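Local coordinates for outer surface protein (PDB 5IZT) that is of unestablished function but probably sits on the Borrelia cell surface, in a family related to the complement-regulator-binding protein BbCRASP-1, at residues Q210-I224 / A235-R249. Residues are numbered along the deposited sequence; the frame is centred on the assembly and turned at random. Where two conformers were deposited one is given.
Sequences QFKMKDSAFELLDVI and APQLNSNTPEAENER
The amide of Gln210 lies flat over the guanidinium of Arg249, the two planes only 13° apart, with NE2 above the centre of the group. Gln210 NE2 donates within the amide plane to Asn239 O (3.0 Å), though it lies above that oxygen's own carbonyl plane. Gln210 OE1 is buried against Arg249 CD and has no polar partner. On the other face of the guanidinium lies backbone of helix 243-255, while NH1 grips both Leu238 O and Ser240 O and NE forms a salt bridge with Glu206, which together fix the group's rotation. The same arginine places CG over the centre of the Phe218 ring, a CH-pi contact of 4.0 Å to the centroid; Met213 SD lies over the opposite face, toward the rim, and Leu238 CD2 packs obliquely against Phe218 CD1. Asn239, its CG held between backbone N and carbonyl carbon (chi1 70°), turns ND2 to Lys214 O (3.0 Å). In one of its two modelled conformers, Gln237 NE2 donates to a lone pair of Glu219 O (2.7 Å). Further along, the backbones join in a single beta bridge at Asp222 and Gln237: Leu238 N binds Leu221 O (2.7 Å) and Val223 N binds Pro236 O (3.0 Å). Val223 CG2 then nestles against Ala245 CA and CB. Glu248, bent at chi2, uses the syn side of OE1 to accept from Ile224 N (2.6 Å), and its OE2 accepts from Ser225 N, so one carboxylate holds two successive backbone amides. These links tie the loop after helix 179-197 to the start of helix 243-255, whose N-cap is Thr242. Outside these links, Phe218 and Leu221 rest on Met287 of helix 280-316, and Phe211 packs edge-to-face with Tyr253 and against helix 260-274.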
loop_
_atom_site.group_PDB
_atom_site.type_symbol
_atom_site.label_atom_id
_atom_site.label_comp_id
_atom_site.label_asym_id
_atom_site.label_seq_id
_atom_site.Cartn_x
_atom_site.Cartn_y
_atom_site.Cartn_z
ATOM N N GLN A 210 -16.029 10.181 3.847
ATOM C CA GLN A 210 -14.835 9.355 3.588
ATOM C C GLN A 210 -14.476 9.360 2.096
ATOM O O GLN A 210 -14.271 8.313 1.470
ATOM C CB GLN A 210 -15.035 7.923 4.116
ATOM C CG GLN A 210 -15.430 7.897 5.600
ATOM C CD GLN A 210 -16.004 6.555 6.077
ATOM O OE1 GLN A 210 -15.906 5.538 5.397
ATOM N NE2 GLN A 210 -16.617 6.568 7.258
ATOM N N PHE A 211 -14.430 10.568 1.523
ATOM C CA PHE A 211 -14.048 10.795 0.124
ATOM C C PHE A 211 -14.911 9.973 -0.837
ATOM O O PHE A 211 -14.408 9.338 -1.766
ATOM C CB PHE A 211 -12.556 10.507 -0.086
ATOM C CG PHE A 211 -11.663 11.259 0.872
ATOM C CD1 PHE A 211 -11.386 12.605 0.672
ATOM C CD2 PHE A 211 -11.126 10.625 1.989
ATOM C CE1 PHE A 211 -10.579 13.314 1.569
ATOM C CE2 PHE A 211 -10.323 11.318 2.887
ATOM C CZ PHE A 211 -10.047 12.667 2.677
ATOM N N LYS A 212 -16.226 10.005 -0.602
ATOM C CA LYS A 212 -17.273 9.324 -1.365
ATOM C C LYS A 212 -17.189 7.810 -1.235
ATOM O O LYS A 212 -17.886 7.087 -1.969
ATOM C CB LYS A 212 -17.261 9.707 -2.856
ATOM C CG LYS A 212 -17.216 11.227 -3.108
ATOM C CD LYS A 212 -18.558 11.893 -2.937
ATOM C CE LYS A 212 -18.436 13.417 -3.089
ATOM N NZ LYS A 212 -17.625 14.046 -1.993
ATOM N N MET A 213 -16.358 7.297 -0.328
ATOM C CA MET A 213 -16.257 5.859 -0.136
ATOM C C MET A 213 -16.982 5.358 1.112
ATOM O O MET A 213 -17.127 4.134 1.271
ATOM C CB MET A 213 -14.781 5.448 -0.110
ATOM C CG MET A 213 -14.166 5.598 -1.524
ATOM S SD MET A 213 -12.430 5.141 -1.635
ATOM C CE MET A 213 -11.713 6.583 -0.801
ATOM N N LYS A 214 -17.484 6.255 1.973
ATOM C CA LYS A 214 -18.303 5.804 3.103
ATOM C C LYS A 214 -19.494 4.994 2.618
ATOM O O LYS A 214 -19.838 3.962 3.204
ATOM C CB LYS A 214 -18.813 6.988 3.926
ATOM C CG LYS A 214 -19.689 6.552 5.134
ATOM C CD LYS A 214 -20.086 7.737 6.017
ATOM C CE LYS A 214 -21.249 8.553 5.432
ATOM N NZ LYS A 214 -22.558 7.819 5.444
ATOM N N ASP A 215 -20.132 5.450 1.542
ATOM C CA ASP A 215 -21.290 4.780 0.971
ATOM C C ASP A 215 -20.952 4.008 -0.295
ATOM O O ASP A 215 -21.860 3.697 -1.072
ATOM C CB ASP A 215 -22.415 5.780 0.686
ATOM C CG ASP A 215 -22.927 6.461 1.937
ATOM O OD1 ASP A 215 -22.844 5.856 3.023
ATOM O OD2 ASP A 215 -23.457 7.584 1.829
ATOM N N SER A 216 -19.668 3.699 -0.523
ATOM C CA SER A 216 -19.302 2.853 -1.654
ATOM C C SER A 216 -18.198 1.875 -1.265
ATOM O O SER A 216 -18.499 0.842 -0.663
ATOM C CB SER A 216 -18.919 3.690 -2.894
ATOM O OG SER A 216 -17.715 4.419 -2.765
ATOM N N ALA A 217 -16.931 2.169 -1.588
ATOM C CA ALA A 217 -15.880 1.159 -1.445
ATOM C C ALA A 217 -15.730 0.673 -0.002
ATOM O O ALA A 217 -15.542 -0.523 0.246
ATOM C CB ALA A 217 -14.550 1.704 -1.965
ATOM N N PHE A 218 -15.737 1.588 0.964
ATOM C CA PHE A 218 -15.549 1.157 2.343
ATOM C C PHE A 218 -16.781 0.454 2.888
ATOM O O PHE A 218 -16.676 -0.324 3.833
ATOM C CB PHE A 218 -15.191 2.357 3.223
ATOM C CG PHE A 218 -13.860 2.981 2.885
ATOM C CD1 PHE A 218 -12.803 2.186 2.441
ATOM C CD2 PHE A 218 -13.656 4.351 3.021
ATOM C CE1 PHE A 218 -11.555 2.757 2.141
ATOM C CE2 PHE A 218 -12.419 4.932 2.726
ATOM C CZ PHE A 218 -11.359 4.125 2.291
ATOM N N GLU A 219 -17.957 0.725 2.334
ATOM C CA GLU A 219 -19.140 0.004 2.788
ATOM C C GLU A 219 -19.072 -1.477 2.429
ATOM O O GLU A 219 -19.684 -2.312 3.113
ATOM C CB GLU A 219 -20.403 0.637 2.198
ATOM C CG GLU A 219 -21.688 0.177 2.876
ATOM C CD GLU A 219 -22.868 1.063 2.535
ATOM O OE1 GLU A 219 -22.914 1.555 1.393
ATOM O OE2 GLU A 219 -23.738 1.273 3.407
ATOM N N LEU A 220 -18.334 -1.822 1.379
ATOM C CA LEU A 220 -18.322 -3.175 0.837
ATOM C C LEU A 220 -17.358 -4.110 1.555
ATOM O O LEU A 220 -17.279 -5.289 1.194
ATOM C CB LEU A 220 -17.969 -3.134 -0.659
ATOM C CG LEU A 220 -19.055 -2.474 -1.508
ATOM C CD1 LEU A 220 -18.511 -2.285 -2.921
ATOM C CD2 LEU A 220 -20.283 -3.363 -1.499
ATOM N N LEU A 221 -16.590 -3.616 2.516
ATOM C CA LEU A 221 -15.564 -4.429 3.160
ATOM C C LEU A 221 -15.648 -4.297 4.676
ATOM O O LEU A 221 -16.142 -3.296 5.203
ATOM C CB LEU A 221 -14.167 -4.011 2.682
ATOM C CG LEU A 221 -13.875 -4.185 1.199
ATOM C CD1 LEU A 221 -12.596 -3.453 0.870
ATOM C CD2 LEU A 221 -13.738 -5.676 0.871
ATOM N N ASP A 222 -15.172 -5.328 5.369
ATOM C CA ASP A 222 -14.851 -5.245 6.788
ATOM C C ASP A 222 -13.372 -4.918 6.949
ATOM O O ASP A 222 -12.592 -5.011 6.008
ATOM C CB ASP A 222 -15.132 -6.566 7.500
ATOM C CG ASP A 222 -16.604 -6.897 7.581
ATOM O OD1 ASP A 222 -17.427 -5.971 7.432
ATOM O OD2 ASP A 222 -16.932 -8.089 7.808
ATOM N N VAL A 223 -12.978 -4.577 8.176
ATOM C CA VAL A 223 -11.559 -4.370 8.464
ATOM C C VAL A 223 -10.811 -5.681 8.250
ATOM O O VAL A 223 -11.250 -6.742 8.706
ATOM C CB VAL A 223 -11.390 -3.828 9.888
ATOM C CG1 VAL A 223 -9.914 -3.726 10.246
ATOM C CG2 VAL A 223 -12.050 -2.458 9.992
ATOM N N ILE A 224 -9.693 -5.622 7.518
ATOM C CA ILE A 224 -8.967 -6.843 7.156
ATOM C C ILE A 224 -7.703 -7.031 7.984
ATOM O O ILE A 224 -7.266 -8.166 8.209
ATOM C CB ILE A 224 -8.627 -6.867 5.650
ATOM C CG1 ILE A 224 -7.411 -5.993 5.329
ATOM C CG2 ILE A 224 -9.825 -6.426 4.817
ATOM C CD1 ILE A 224 -7.035 -6.003 3.849
ATOM N N ALA A 235 -15.336 -8.469 12.719
ATOM C CA ALA A 235 -14.712 -7.155 12.718
ATOM C C ALA A 235 -15.683 -6.103 12.200
ATOM O O ALA A 235 -16.623 -6.419 11.464
ATOM C CB ALA A 235 -13.451 -7.182 11.858
ATOM N N PRO A 236 -15.476 -4.835 12.560
ATOM C CA PRO A 236 -16.380 -3.779 12.099
ATOM C C PRO A 236 -16.253 -3.535 10.607
ATOM O O PRO A 236 -15.214 -3.777 9.987
ATOM C CB PRO A 236 -15.935 -2.549 12.897
ATOM C CG PRO A 236 -14.516 -2.838 13.265
ATOM C CD PRO A 236 -14.455 -4.315 13.493
ATOM N N GLN A 237 -17.344 -3.031 10.039
ATOM C CA GLN A 237 -17.345 -2.604 8.650
ATOM C C GLN A 237 -16.289 -1.522 8.437
ATOM O O GLN A 237 -16.011 -0.711 9.329
ATOM C CB GLN A 237 -18.738 -2.090 8.278
ATOM C CG GLN A 237 -19.130 -2.271 6.819
ATOM C CD GLN A 237 -20.624 -2.097 6.615
ATOM O OE1 GLN A 237 -21.353 -1.800 7.559
ATOM N NE2 GLN A 237 -21.085 -2.285 5.384
ATOM N N LEU A 238 -15.696 -1.500 7.237
ATOM C CA LEU A 238 -14.576 -0.582 7.002
ATOM C C LEU A 238 -15.024 0.880 6.958
ATOM O O LEU A 238 -14.202 1.776 7.180
ATOM C CB LEU A 238 -13.844 -0.963 5.699
ATOM C CG LEU A 238 -12.615 -0.168 5.262
ATOM C CD1 LEU A 238 -11.601 -0.082 6.416
ATOM C CD2 LEU A 238 -11.982 -0.794 4.011
ATOM N N ASN A 239 -16.310 1.145 6.726
ATOM C CA ASN A 239 -16.823 2.510 6.739
ATOM C C ASN A 239 -17.333 2.937 8.110
ATOM O O ASN A 239 -17.955 4.002 8.221
ATOM C CB ASN A 239 -17.964 2.664 5.718
ATOM C CG ASN A 239 -19.216 1.913 6.144
ATOM O OD1 ASN A 239 -19.152 1.035 6.998
ATOM N ND2 ASN A 239 -20.361 2.270 5.570
ATOM N N SER A 240 -17.088 2.143 9.149
ATOM C CA SER A 240 -17.747 2.386 10.418
ATOM C C SER A 240 -17.021 3.461 11.225
ATOM O O SER A 240 -15.843 3.770 11.011
ATOM C CB SER A 240 -17.850 1.090 11.236
ATOM O OG SER A 240 -16.553 0.587 11.518
ATOM N N ASN A 241 -17.757 4.031 12.175
ATOM C CA ASN A 241 -17.206 5.000 13.116
ATOM C C ASN A 241 -16.636 4.251 14.320
ATOM O O ASN A 241 -17.155 4.293 15.432
ATOM C CB ASN A 241 -18.276 6.000 13.535
ATOM C CG ASN A 241 -17.729 7.085 14.437
ATOM O OD1 ASN A 241 -16.523 7.334 14.464
ATOM N ND2 ASN A 241 -18.616 7.740 15.182
ATOM N N THR A 242 -15.551 3.535 14.060
ATOM C CA THR A 242 -14.797 2.821 15.076
ATOM C C THR A 242 -13.322 3.105 14.870
ATOM O O THR A 242 -12.883 3.340 13.737
ATOM C CB THR A 242 -15.030 1.303 15.008
ATOM O OG1 THR A 242 -14.582 0.818 13.736
ATOM C CG2 THR A 242 -16.504 0.962 15.169
ATOM N N PRO A 243 -12.534 3.116 15.946
ATOM C CA PRO A 243 -11.089 3.340 15.791
ATOM C C PRO A 243 -10.406 2.313 14.901
ATOM O O PRO A 243 -9.458 2.666 14.186
ATOM C CB PRO A 243 -10.574 3.290 17.233
ATOM C CG PRO A 243 -11.768 3.634 18.080
ATOM C CD PRO A 243 -12.943 3.034 17.360
ATOM N N GLU A 244 -10.857 1.051 14.915
ATOM C CA GLU A 244 -10.261 0.053 14.029
ATOM C C GLU A 244 -10.478 0.408 12.564
ATOM O O GLU A 244 -9.563 0.277 11.745
ATOM C CB GLU A 244 -10.823 -1.341 14.327
ATOM C CG GLU A 244 -10.429 -1.904 15.669
ATOM C CD GLU A 244 -11.135 -3.216 15.934
ATOM O OE1 GLU A 244 -12.350 -3.186 16.230
ATOM O OE2 GLU A 244 -10.487 -4.277 15.805
ATOM N N ALA A 245 -11.685 0.864 12.201
ATOM C CA ALA A 245 -11.927 1.179 10.802
ATOM C C ALA A 245 -11.223 2.468 10.398
ATOM O O ALA A 245 -10.750 2.581 9.262
ATOM C CB ALA A 245 -13.430 1.262 10.507
ATOM N N GLU A 246 -11.183 3.471 11.282
ATOM C CA GLU A 246 -10.426 4.677 10.944
ATOM C C GLU A 246 -8.967 4.332 10.659
ATOM O O GLU A 246 -8.372 4.826 9.691
ATOM C CB GLU A 246 -10.518 5.699 12.078
ATOM C CG GLU A 246 -11.931 6.181 12.365
ATOM C CD GLU A 246 -12.071 6.855 13.729
ATOM O OE1 GLU A 246 -11.060 6.951 14.457
ATOM O OE2 GLU A 246 -13.202 7.272 14.077
ATOM N N ASN A 247 -8.387 3.463 11.483
ATOM C CA ASN A 247 -6.995 3.057 11.287
ATOM C C ASN A 247 -6.793 2.411 9.920
ATOM O O ASN A 247 -5.807 2.699 9.223
ATOM C CB ASN A 247 -6.588 2.091 12.398
ATOM C CG ASN A 247 -5.114 1.726 12.341
ATOM O OD1 ASN A 247 -4.254 2.555 12.633
ATOM N ND2 ASN A 247 -4.817 0.496 11.957
ATOM N N GLU A 248 -7.721 1.544 9.507
ATOM C CA GLU A 248 -7.550 0.848 8.239
ATOM C C GLU A 248 -7.820 1.752 7.044
ATOM O O GLU A 248 -7.111 1.665 6.034
ATOM C CB GLU A 248 -8.453 -0.385 8.164
ATOM C CG GLU A 248 -8.227 -1.155 6.872
ATOM C CD GLU A 248 -8.248 -2.652 7.030
ATOM O OE1 GLU A 248 -9.126 -3.289 6.413
ATOM O OE2 GLU A 248 -7.404 -3.192 7.767
ATOM N N ARG A 249 -8.847 2.614 7.112
ATOM C CA ARG A 249 -9.010 3.603 6.049
ATOM C C ARG A 249 -7.758 4.453 5.901
ATOM O O ARG A 249 -7.390 4.838 4.786
ATOM C CB ARG A 249 -10.216 4.513 6.320
ATOM C CG ARG A 249 -11.540 3.768 6.416
ATOM C CD ARG A 249 -12.702 4.745 6.358
ATOM N NE ARG A 249 -12.803 5.640 7.511
ATOM C CZ ARG A 249 -13.543 5.386 8.584
ATOM N NH1 ARG A 249 -14.215 4.231 8.672
ATOM N NH2 ARG A 249 -13.632 6.286 9.562
#